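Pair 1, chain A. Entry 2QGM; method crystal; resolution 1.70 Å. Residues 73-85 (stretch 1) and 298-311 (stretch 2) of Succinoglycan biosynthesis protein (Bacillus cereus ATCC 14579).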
# COMPACT_ATOMS: atom_id res chain seq x y z
N ASN A 73 6.32 18.26 -7.16
CA ASN A 73 4.90 18.54 -6.96
C ASN A 73 4.00 17.36 -7.30
O ASN A 73 2.81 17.54 -7.57
CB ASN A 73 4.49 19.76 -7.78
CG ASN A 73 4.96 19.69 -9.22
OD1 ASN A 73 4.59 18.78 -9.96
ND2 ASN A 73 5.79 20.65 -9.62
N ALA A 74 4.55 16.15 -7.28
CA ALA A 74 3.75 14.97 -7.57
C ALA A 74 2.62 14.86 -6.54
O ALA A 74 2.84 15.07 -5.35
CB ALA A 74 4.63 13.72 -7.51
N GLN A 75 1.41 14.54 -7.00
CA GLN A 75 0.27 14.42 -6.10
C GLN A 75 0.06 13.00 -5.55
O GLN A 75 -0.73 12.81 -4.63
CB GLN A 75 -1.02 14.89 -6.78
CG GLN A 75 -1.01 16.34 -7.24
CD GLN A 75 -2.31 16.72 -7.92
OE1 GLN A 75 -2.76 16.04 -8.84
NE2 GLN A 75 -2.94 17.80 -7.46
N TYR A 76 0.74 12.01 -6.13
CA TYR A 76 0.63 10.63 -5.66
C TYR A 76 2.00 10.04 -5.36
O TYR A 76 2.90 10.08 -6.21
CB TYR A 76 -0.03 9.72 -6.70
CG TYR A 76 -1.46 10.05 -7.01
CD1 TYR A 76 -1.79 11.11 -7.85
CD2 TYR A 76 -2.50 9.25 -6.54
CE1 TYR A 76 -3.10 11.36 -8.22
CE2 TYR A 76 -3.82 9.49 -6.90
CZ TYR A 76 -4.11 10.54 -7.75
OH TYR A 76 -5.41 10.76 -8.18
N VAL A 77 2.17 9.49 -4.17
CA VAL A 77 3.45 8.87 -3.80
C VAL A 77 3.23 7.45 -3.31
O VAL A 77 2.48 7.23 -2.36
CB VAL A 77 4.19 9.68 -2.70
CG1 VAL A 77 5.38 8.87 -2.17
CG2 VAL A 77 4.69 11.00 -3.25
N GLY A 78 3.89 6.49 -3.95
CA GLY A 78 3.78 5.10 -3.53
C GLY A 78 4.91 4.81 -2.57
O GLY A 78 6.06 5.09 -2.87
N LEU A 79 4.58 4.25 -1.40
CA LEU A 79 5.58 3.94 -0.38
C LEU A 79 5.61 2.44 -0.13
O LEU A 79 4.76 1.90 0.59
CB LEU A 79 5.23 4.66 0.93
CG LEU A 79 4.98 6.16 0.87
CD1 LEU A 79 4.36 6.62 2.19
CD2 LEU A 79 6.29 6.90 0.61
N GLY A 80 6.58 1.76 -0.71
CA GLY A 80 6.67 0.31 -0.55
C GLY A 80 7.40 -0.19 0.68
O GLY A 80 7.92 0.58 1.49
N GLU A 81 7.41 -1.52 0.83
CA GLU A 81 8.09 -2.20 1.91
C GLU A 81 8.63 -3.51 1.35
O GLU A 81 7.91 -4.26 0.66
CB GLU A 81 7.15 -2.44 3.10
CG GLU A 81 5.77 -2.96 2.73
CD GLU A 81 4.80 -2.87 3.89
OE1 GLU A 81 4.73 -1.80 4.52
OE2 GLU A 81 4.09 -3.87 4.17
N ASN A 82 9.91 -3.78 1.61
CA ASN A 82 10.56 -4.97 1.09
C ASN A 82 9.95 -6.27 1.61
O ASN A 82 9.95 -7.28 0.91
CB ASN A 82 12.06 -4.94 1.41
CG ASN A 82 12.89 -5.62 0.34
OD1 ASN A 82 12.34 -6.34 -0.50
ND2 ASN A 82 14.20 -5.40 0.36
N THR A 83 9.46 -6.24 2.84
CA THR A 83 8.81 -7.40 3.43
C THR A 83 7.60 -6.85 4.17
O THR A 83 7.39 -5.63 4.21
CB THR A 83 9.69 -8.14 4.46
OG1 THR A 83 9.58 -7.49 5.74
CG2 THR A 83 11.15 -8.13 4.01
N HIS A 84 6.81 -7.75 4.75
CA HIS A 84 5.63 -7.37 5.52
C HIS A 84 5.93 -7.60 7.00
O HIS A 84 5.03 -7.74 7.81
CB HIS A 84 4.42 -8.21 5.11
CG HIS A 84 3.69 -7.68 3.91
ND1 HIS A 84 3.08 -8.50 2.99
CD2 HIS A 84 3.43 -6.41 3.52
CE1 HIS A 84 2.47 -7.75 2.08
NE2 HIS A 84 2.67 -6.48 2.38
N GLY A 85 7.22 -7.64 7.36
CA GLY A 85 7.56 -7.87 8.76
C GLY A 85 8.89 -7.33 9.25
O GLY A 85 9.50 -7.93 10.14
N GLY A 298 -9.02 15.79 -2.45
CA GLY A 298 -8.00 16.74 -2.85
C GLY A 298 -6.74 16.59 -2.04
O GLY A 298 -6.52 15.54 -1.43
N GLY A 299 -5.90 17.62 -2.00
CA GLY A 299 -4.66 17.54 -1.26
C GLY A 299 -3.69 16.66 -2.04
O GLY A 299 -3.55 16.83 -3.25
N LYS A 300 -3.03 15.74 -1.35
CA LYS A 300 -2.10 14.82 -2.00
C LYS A 300 -2.29 13.44 -1.39
O LYS A 300 -2.70 13.31 -0.24
CB LYS A 300 -0.66 15.30 -1.80
CG LYS A 300 -0.36 16.65 -2.43
CD LYS A 300 1.08 17.03 -2.14
CE LYS A 300 1.47 18.32 -2.82
NZ LYS A 300 2.83 18.74 -2.37
N THR A 301 -1.96 12.41 -2.17
CA THR A 301 -2.16 11.02 -1.75
C THR A 301 -0.94 10.13 -1.62
O THR A 301 -0.07 10.08 -2.48
CB THR A 301 -3.12 10.33 -2.71
OG1 THR A 301 -4.33 11.08 -2.77
CG2 THR A 301 -3.43 8.91 -2.24
N MSE A 302 -0.92 9.40 -0.51
CA MSE A 302 0.14 8.46 -0.22
C MSE A 302 -0.43 7.05 -0.34
O MSE A 302 -1.52 6.77 0.17
CB MSE A 302 0.65 8.66 1.21
CG MSE A 302 1.25 10.03 1.50
SE MSE A 302 1.44 10.32 3.42
CE MSE A 302 -0.41 10.70 3.80
N VAL A 303 0.28 6.17 -1.02
CA VAL A 303 -0.16 4.79 -1.17
C VAL A 303 0.85 3.90 -0.43
O VAL A 303 2.01 3.77 -0.82
CB VAL A 303 -0.24 4.36 -2.65
CG1 VAL A 303 -0.61 2.87 -2.76
CG2 VAL A 303 -1.29 5.21 -3.35
N TRP A 304 0.39 3.32 0.67
CA TRP A 304 1.21 2.44 1.50
C TRP A 304 0.87 1.00 1.13
O TRP A 304 -0.26 0.56 1.30
CB TRP A 304 0.89 2.69 2.98
CG TRP A 304 1.57 1.76 3.95
CD1 TRP A 304 1.49 0.40 3.99
CD2 TRP A 304 2.38 2.15 5.08
NE1 TRP A 304 2.19 -0.09 5.08
CE2 TRP A 304 2.74 0.97 5.76
CE3 TRP A 304 2.82 3.38 5.58
CZ2 TRP A 304 3.53 0.98 6.92
CZ3 TRP A 304 3.60 3.39 6.73
CH2 TRP A 304 3.95 2.20 7.38
N ALA A 305 1.86 0.27 0.63
CA ALA A 305 1.62 -1.12 0.24
C ALA A 305 2.95 -1.81 0.06
O ALA A 305 4.00 -1.20 0.25
CB ALA A 305 0.84 -1.15 -1.08
N HIS A 306 2.91 -3.09 -0.27
CA HIS A 306 4.13 -3.83 -0.49
C HIS A 306 4.81 -3.30 -1.75
O HIS A 306 4.15 -2.71 -2.61
CB HIS A 306 3.82 -5.32 -0.69
CG HIS A 306 5.03 -6.20 -0.62
ND1 HIS A 306 5.97 -6.26 -1.63
CD2 HIS A 306 5.48 -7.03 0.35
CE1 HIS A 306 6.94 -7.09 -1.28
NE2 HIS A 306 6.66 -7.57 -0.08
N ASN A 307 6.12 -3.49 -1.86
CA ASN A 307 6.86 -3.06 -3.05
C ASN A 307 6.14 -3.56 -4.30
O ASN A 307 6.01 -2.85 -5.29
CB ASN A 307 8.27 -3.68 -3.08
CG ASN A 307 9.28 -2.90 -2.27
OD1 ASN A 307 9.03 -1.77 -1.84
ND2 ASN A 307 10.45 -3.49 -2.07
N ILE A 308 5.70 -4.81 -4.25
CA ILE A 308 5.02 -5.42 -5.39
C ILE A 308 3.87 -4.59 -5.96
O ILE A 308 3.75 -4.45 -7.18
CB ILE A 308 4.47 -6.81 -4.99
CG1 ILE A 308 5.63 -7.76 -4.71
CG2 ILE A 308 3.53 -7.33 -6.08
CD1 ILE A 308 6.50 -8.07 -5.91
N HIS A 309 3.03 -4.04 -5.09
CA HIS A 309 1.88 -3.27 -5.53
C HIS A 309 2.14 -1.83 -5.95
O HIS A 309 1.41 -1.30 -6.79
CB HIS A 309 0.79 -3.30 -4.44
CG HIS A 309 0.29 -4.68 -4.14
ND1 HIS A 309 -0.52 -5.38 -5.01
CD2 HIS A 309 0.51 -5.50 -3.08
CE1 HIS A 309 -0.77 -6.57 -4.50
NE2 HIS A 309 -0.15 -6.67 -3.33
N ILE A 310 3.16 -1.19 -5.39
CA ILE A 310 3.44 0.19 -5.76
C ILE A 310 4.38 0.34 -6.96
O ILE A 310 4.45 1.40 -7.58
CB ILE A 310 4.00 1.01 -4.56
CG1 ILE A 310 5.34 0.46 -4.10
CG2 ILE A 310 2.99 1.00 -3.41
CD1 ILE A 310 6.54 1.15 -4.73
N ALA A 311 5.09 -0.74 -7.29
CA ALA A 311 6.05 -0.74 -8.40
C ALA A 311 5.49 -0.36 -9.77
O ALA A 311 4.33 -0.62 -10.07
CB ALA A 311 6.72 -2.11 -8.50
O HOH W 1 4.27 16.82 -3.86

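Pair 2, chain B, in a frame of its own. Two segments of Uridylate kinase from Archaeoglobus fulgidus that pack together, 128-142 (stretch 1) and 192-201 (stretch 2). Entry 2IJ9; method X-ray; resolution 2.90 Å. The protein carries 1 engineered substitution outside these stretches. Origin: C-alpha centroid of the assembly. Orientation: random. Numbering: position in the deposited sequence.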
# COMPACT_ATOMS: atom_id res chain seq x y z
N LYS B 128 -22.48 -25.38 13.00
CA LYS B 128 -22.67 -26.63 12.24
C LYS B 128 -22.69 -26.36 10.74
O LYS B 128 -23.76 -26.41 10.10
CB LYS B 128 -23.95 -27.37 12.66
CG LYS B 128 -23.81 -28.28 13.88
CD LYS B 128 -24.04 -27.53 15.20
CE LYS B 128 -23.61 -28.36 16.41
NZ LYS B 128 -22.13 -28.54 16.51
N ALA B 129 -21.53 -26.05 10.17
CA ALA B 129 -21.48 -25.61 8.78
C ALA B 129 -21.47 -26.81 7.86
O ALA B 129 -20.96 -27.87 8.23
CB ALA B 129 -20.27 -24.74 8.53
N ASP B 130 -22.05 -26.64 6.67
CA ASP B 130 -22.09 -27.68 5.64
C ASP B 130 -20.73 -27.85 4.97
O ASP B 130 -20.34 -28.96 4.62
CB ASP B 130 -23.14 -27.35 4.59
CG ASP B 130 -24.54 -27.41 5.14
OD1 ASP B 130 -25.38 -26.61 4.68
OD2 ASP B 130 -24.81 -28.24 6.03
N VAL B 131 -20.03 -26.73 4.79
CA VAL B 131 -18.75 -26.74 4.10
C VAL B 131 -17.85 -25.59 4.55
O VAL B 131 -18.27 -24.42 4.57
CB VAL B 131 -18.93 -26.79 2.53
CG1 VAL B 131 -19.74 -25.59 2.01
CG2 VAL B 131 -17.59 -26.93 1.81
N PHE B 132 -16.63 -25.95 4.93
CA PHE B 132 -15.59 -24.97 5.25
C PHE B 132 -14.62 -24.78 4.09
O PHE B 132 -13.77 -25.64 3.84
CB PHE B 132 -14.83 -25.41 6.50
CG PHE B 132 -13.69 -24.50 6.88
CD1 PHE B 132 -13.70 -23.14 6.54
CD2 PHE B 132 -12.62 -25.00 7.60
CE1 PHE B 132 -12.64 -22.32 6.89
CE2 PHE B 132 -11.56 -24.18 7.97
CZ PHE B 132 -11.58 -22.84 7.62
N ILE B 133 -14.73 -23.65 3.40
CA ILE B 133 -13.86 -23.34 2.27
C ILE B 133 -12.73 -22.39 2.68
O ILE B 133 -12.94 -21.20 2.96
CB ILE B 133 -14.67 -22.74 1.11
CG1 ILE B 133 -15.83 -23.68 0.77
CG2 ILE B 133 -13.78 -22.50 -0.10
CD1 ILE B 133 -16.71 -23.17 -0.33
N ASN B 134 -11.52 -22.94 2.73
CA ASN B 134 -10.34 -22.19 3.16
C ASN B 134 -9.53 -21.62 1.97
O ASN B 134 -8.60 -22.26 1.46
CB ASN B 134 -9.47 -23.07 4.07
CG ASN B 134 -8.33 -22.31 4.69
OD1 ASN B 134 -8.44 -21.11 4.96
ND2 ASN B 134 -7.23 -23.00 4.91
N ALA B 135 -9.90 -20.41 1.53
CA ALA B 135 -9.29 -19.79 0.36
C ALA B 135 -7.94 -19.16 0.68
O ALA B 135 -7.87 -18.03 1.16
CB ALA B 135 -10.21 -18.74 -0.20
N THR B 136 -6.87 -19.90 0.38
CA THR B 136 -5.51 -19.45 0.63
C THR B 136 -4.80 -19.03 -0.67
O THR B 136 -5.42 -18.97 -1.74
CB THR B 136 -4.70 -20.52 1.46
OG1 THR B 136 -3.35 -20.08 1.64
CG2 THR B 136 -4.72 -21.89 0.79
N ASN B 137 -3.51 -18.69 -0.58
CA ASN B 137 -2.74 -18.25 -1.74
C ASN B 137 -1.97 -19.40 -2.39
O ASN B 137 -1.32 -19.23 -3.42
CB ASN B 137 -1.80 -17.08 -1.39
CG ASN B 137 -1.19 -17.22 -0.01
OD1 ASN B 137 -0.84 -18.33 0.42
ND2 ASN B 137 -1.07 -16.10 0.70
N VAL B 138 -2.05 -20.58 -1.78
CA VAL B 138 -1.55 -21.80 -2.42
C VAL B 138 -2.73 -22.65 -2.91
O VAL B 138 -3.89 -22.37 -2.58
CB VAL B 138 -0.56 -22.60 -1.52
CG1 VAL B 138 0.54 -21.66 -1.00
CG2 VAL B 138 -1.29 -23.29 -0.37
N ASP B 139 -2.43 -23.69 -3.69
CA ASP B 139 -3.43 -24.44 -4.45
C ASP B 139 -4.13 -25.55 -3.65
O ASP B 139 -5.30 -25.87 -3.89
CB ASP B 139 -2.77 -25.02 -5.71
CG ASP B 139 -3.75 -25.25 -6.86
OD1 ASP B 139 -4.99 -25.27 -6.65
OD2 ASP B 139 -3.25 -25.41 -8.00
N GLY B 140 -3.41 -26.14 -2.71
CA GLY B 140 -3.98 -27.16 -1.84
C GLY B 140 -3.00 -27.45 -0.72
O GLY B 140 -2.17 -26.61 -0.37
N VAL B 141 -3.09 -28.65 -0.16
CA VAL B 141 -2.11 -29.09 0.82
C VAL B 141 -1.02 -29.82 0.07
O VAL B 141 -1.30 -30.56 -0.86
CB VAL B 141 -2.74 -30.03 1.86
CG1 VAL B 141 -1.71 -30.42 2.92
CG2 VAL B 141 -3.94 -29.35 2.52
N TYR B 142 0.23 -29.60 0.47
CA TYR B 142 1.37 -30.14 -0.29
C TYR B 142 2.23 -31.18 0.45
O TYR B 142 2.15 -31.32 1.68
CB TYR B 142 2.19 -29.00 -0.90
CG TYR B 142 1.53 -28.44 -2.13
CD1 TYR B 142 0.54 -27.46 -2.04
CD2 TYR B 142 1.86 -28.92 -3.38
CE1 TYR B 142 -0.09 -26.96 -3.18
CE2 TYR B 142 1.24 -28.43 -4.53
CZ TYR B 142 0.27 -27.46 -4.42
OH TYR B 142 -0.32 -26.98 -5.57
N LYS B 192 -15.71 -32.79 11.86
CA LYS B 192 -16.06 -33.68 10.75
C LYS B 192 -16.80 -32.93 9.63
O LYS B 192 -17.65 -33.50 8.94
CB LYS B 192 -16.88 -34.87 11.25
CG LYS B 192 -16.23 -35.63 12.41
CD LYS B 192 -17.06 -36.83 12.88
CE LYS B 192 -18.22 -36.41 13.78
NZ LYS B 192 -19.02 -37.57 14.24
N ILE B 193 -16.45 -31.65 9.46
CA ILE B 193 -17.04 -30.79 8.43
C ILE B 193 -16.18 -30.79 7.15
O ILE B 193 -14.96 -30.55 7.19
CB ILE B 193 -17.21 -29.34 8.96
CG1 ILE B 193 -18.13 -29.34 10.17
CG2 ILE B 193 -17.79 -28.42 7.88
CD1 ILE B 193 -18.36 -27.96 10.76
N LYS B 194 -16.84 -31.06 6.01
CA LYS B 194 -16.18 -31.11 4.71
C LYS B 194 -15.44 -29.81 4.42
O LYS B 194 -16.06 -28.75 4.27
CB LYS B 194 -17.18 -31.39 3.59
CG LYS B 194 -16.55 -31.77 2.25
CD LYS B 194 -17.39 -31.23 1.10
CE LYS B 194 -17.08 -31.91 -0.23
NZ LYS B 194 -17.86 -33.17 -0.43
N THR B 195 -14.11 -29.92 4.34
CA THR B 195 -13.23 -28.77 4.16
C THR B 195 -12.60 -28.73 2.76
O THR B 195 -12.44 -29.75 2.10
CB THR B 195 -12.17 -28.71 5.29
OG1 THR B 195 -12.84 -28.63 6.55
CG2 THR B 195 -11.26 -27.49 5.15
N TYR B 196 -12.29 -27.52 2.31
CA TYR B 196 -11.51 -27.30 1.11
C TYR B 196 -10.30 -26.47 1.50
O TYR B 196 -10.37 -25.61 2.39
CB TYR B 196 -12.35 -26.57 0.07
CG TYR B 196 -13.30 -27.47 -0.68
CD1 TYR B 196 -14.51 -27.85 -0.11
CD2 TYR B 196 -12.98 -27.93 -1.95
CE1 TYR B 196 -15.38 -28.67 -0.80
CE2 TYR B 196 -13.85 -28.75 -2.65
CZ TYR B 196 -15.05 -29.12 -2.07
OH TYR B 196 -15.91 -29.94 -2.77
N VAL B 197 -9.17 -26.74 0.84
CA VAL B 197 -7.98 -25.90 0.95
C VAL B 197 -7.60 -25.49 -0.47
O VAL B 197 -7.19 -26.34 -1.28
CB VAL B 197 -6.83 -26.66 1.63
CG1 VAL B 197 -5.53 -25.85 1.52
CG2 VAL B 197 -7.19 -26.92 3.10
N ILE B 198 -7.77 -24.22 -0.81
CA ILE B 198 -7.71 -23.85 -2.22
C ILE B 198 -6.97 -22.55 -2.51
O ILE B 198 -6.77 -21.73 -1.63
CB ILE B 198 -9.13 -23.81 -2.85
CG1 ILE B 198 -10.00 -22.77 -2.14
CG2 ILE B 198 -9.75 -25.21 -2.84
CD1 ILE B 198 -11.20 -22.31 -2.96
N LEU B 199 -6.55 -22.38 -3.76
CA LEU B 199 -6.11 -21.09 -4.23
C LEU B 199 -7.33 -20.15 -4.33
O LEU B 199 -8.25 -20.36 -5.14
CB LEU B 199 -5.35 -21.22 -5.55
CG LEU B 199 -4.65 -19.93 -5.95
CD1 LEU B 199 -3.20 -20.20 -6.31
CD2 LEU B 199 -5.40 -19.17 -7.07
N GLY B 200 -7.32 -19.14 -3.47
CA GLY B 200 -8.46 -18.25 -3.33
C GLY B 200 -8.74 -17.38 -4.53
O GLY B 200 -8.29 -16.24 -4.60
N THR B 201 -9.47 -17.93 -5.49
CA THR B 201 -9.98 -17.12 -6.58
C THR B 201 -11.46 -17.40 -6.72
O THR B 201 -11.90 -18.54 -6.54
CB THR B 201 -9.23 -17.40 -7.90
OG1 THR B 201 -10.02 -16.96 -9.01
CG2 THR B 201 -8.95 -18.88 -8.05

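The sharpest difference lies at one matched position, Gly A78 in pair 1 and Ile B133 in pair 2. Gly A78 has no side chain, and Ile A310 from the short helix of stretch 2 fills the space above it. Ile A310 CG2 lies 4.2 Å from Gly A78 CA. A CB on Gly A78 would sit about 3.1 Å from Ile A310 CB, which is tight. In pair 2 the strand supplies its own bulk here. Ile B133 CG2 packs 3.9 Å from Ile B198 CD1 and 4.3 Å from Tyr B196 CB.

The backbone arrangement is shared. Each pair joins two parallel strands, and 14 central residues superpose with an RMSD of 0.9 Å. The strand directions differ by 19° in pair 1 and 25° in pair 2. The closest approach of the axes is 4.6 Å in both. Buried surface is also similar, 928 Å² against 890 Å².

The hydrogen-bond ladder follows the same pattern. Val A77 matches Phe B132, and Thr A301 matches Lys B194. Val A77 N donates to Thr A301 O at 2.9 Å, and Phe B132 N donates to Lys B194 O at 2.9 Å. One step on, Val A303 N reaches Val A77 O at 2.8 Å, while Tyr B196 N reaches Phe B132 O at 2.8 Å. Leu A79 N to Val A303 O, 2.7 Å, corresponds to Asn B134 N to Tyr B196 O, 2.9 Å. The next rung is weak in pair 1: Ala A305 N lies 3.3 Å from Leu A79 O. Its counterpart, Ile B198 N to Asn B134 O, is 3.1 Å. The ladders end alike, with Asn A307 N bonded to Glu A81 O at 3.2 Å and Gly B200 N to Thr B136 O at 2.6 Å.

Side chains fill this frame differently. Tyr A76 matches Val B131, and Val A303 matches Tyr B196, so the tyrosine changes strands. Tyr A76 CD2 lies 4.0 Å from Thr A301 CB. In pair 2, Val B131 CG2 meets the edge of the other ring, 3.7 Å from Tyr B196 CD1.

Gly A80 matches Ala B135, and Asn A307 matches Gly B200. The small residues are arranged differently. A CB on Gly A80 would clash with Asn A307 OD1, at 2.2 Å. Ala B135 does carry a CB, and it faces a glycine: Ala B135 CB is 3.6 Å from Gly B200 CA.

His A306 matches Leu B199. His A306 caps the helix, as its ND1 accepts from Ile A308 N at 3.0 Å. Its edge also points toward the face of the His A84 ring, with centroids 4.7 Å apart. Leu B199 offers an apolar side chain instead, and Leu B199 CD1 lies 3.6 Å from Asn B137 O.

At the start, Lys A300 matches Ile B193. A water bridges the lysine to stretch 1, 2.8 Å from Lys A300 NZ and 2.7 Å from Ala A74 O. Ile B193 makes direct contact, with CG2 3.2 Å from Ala B129 O.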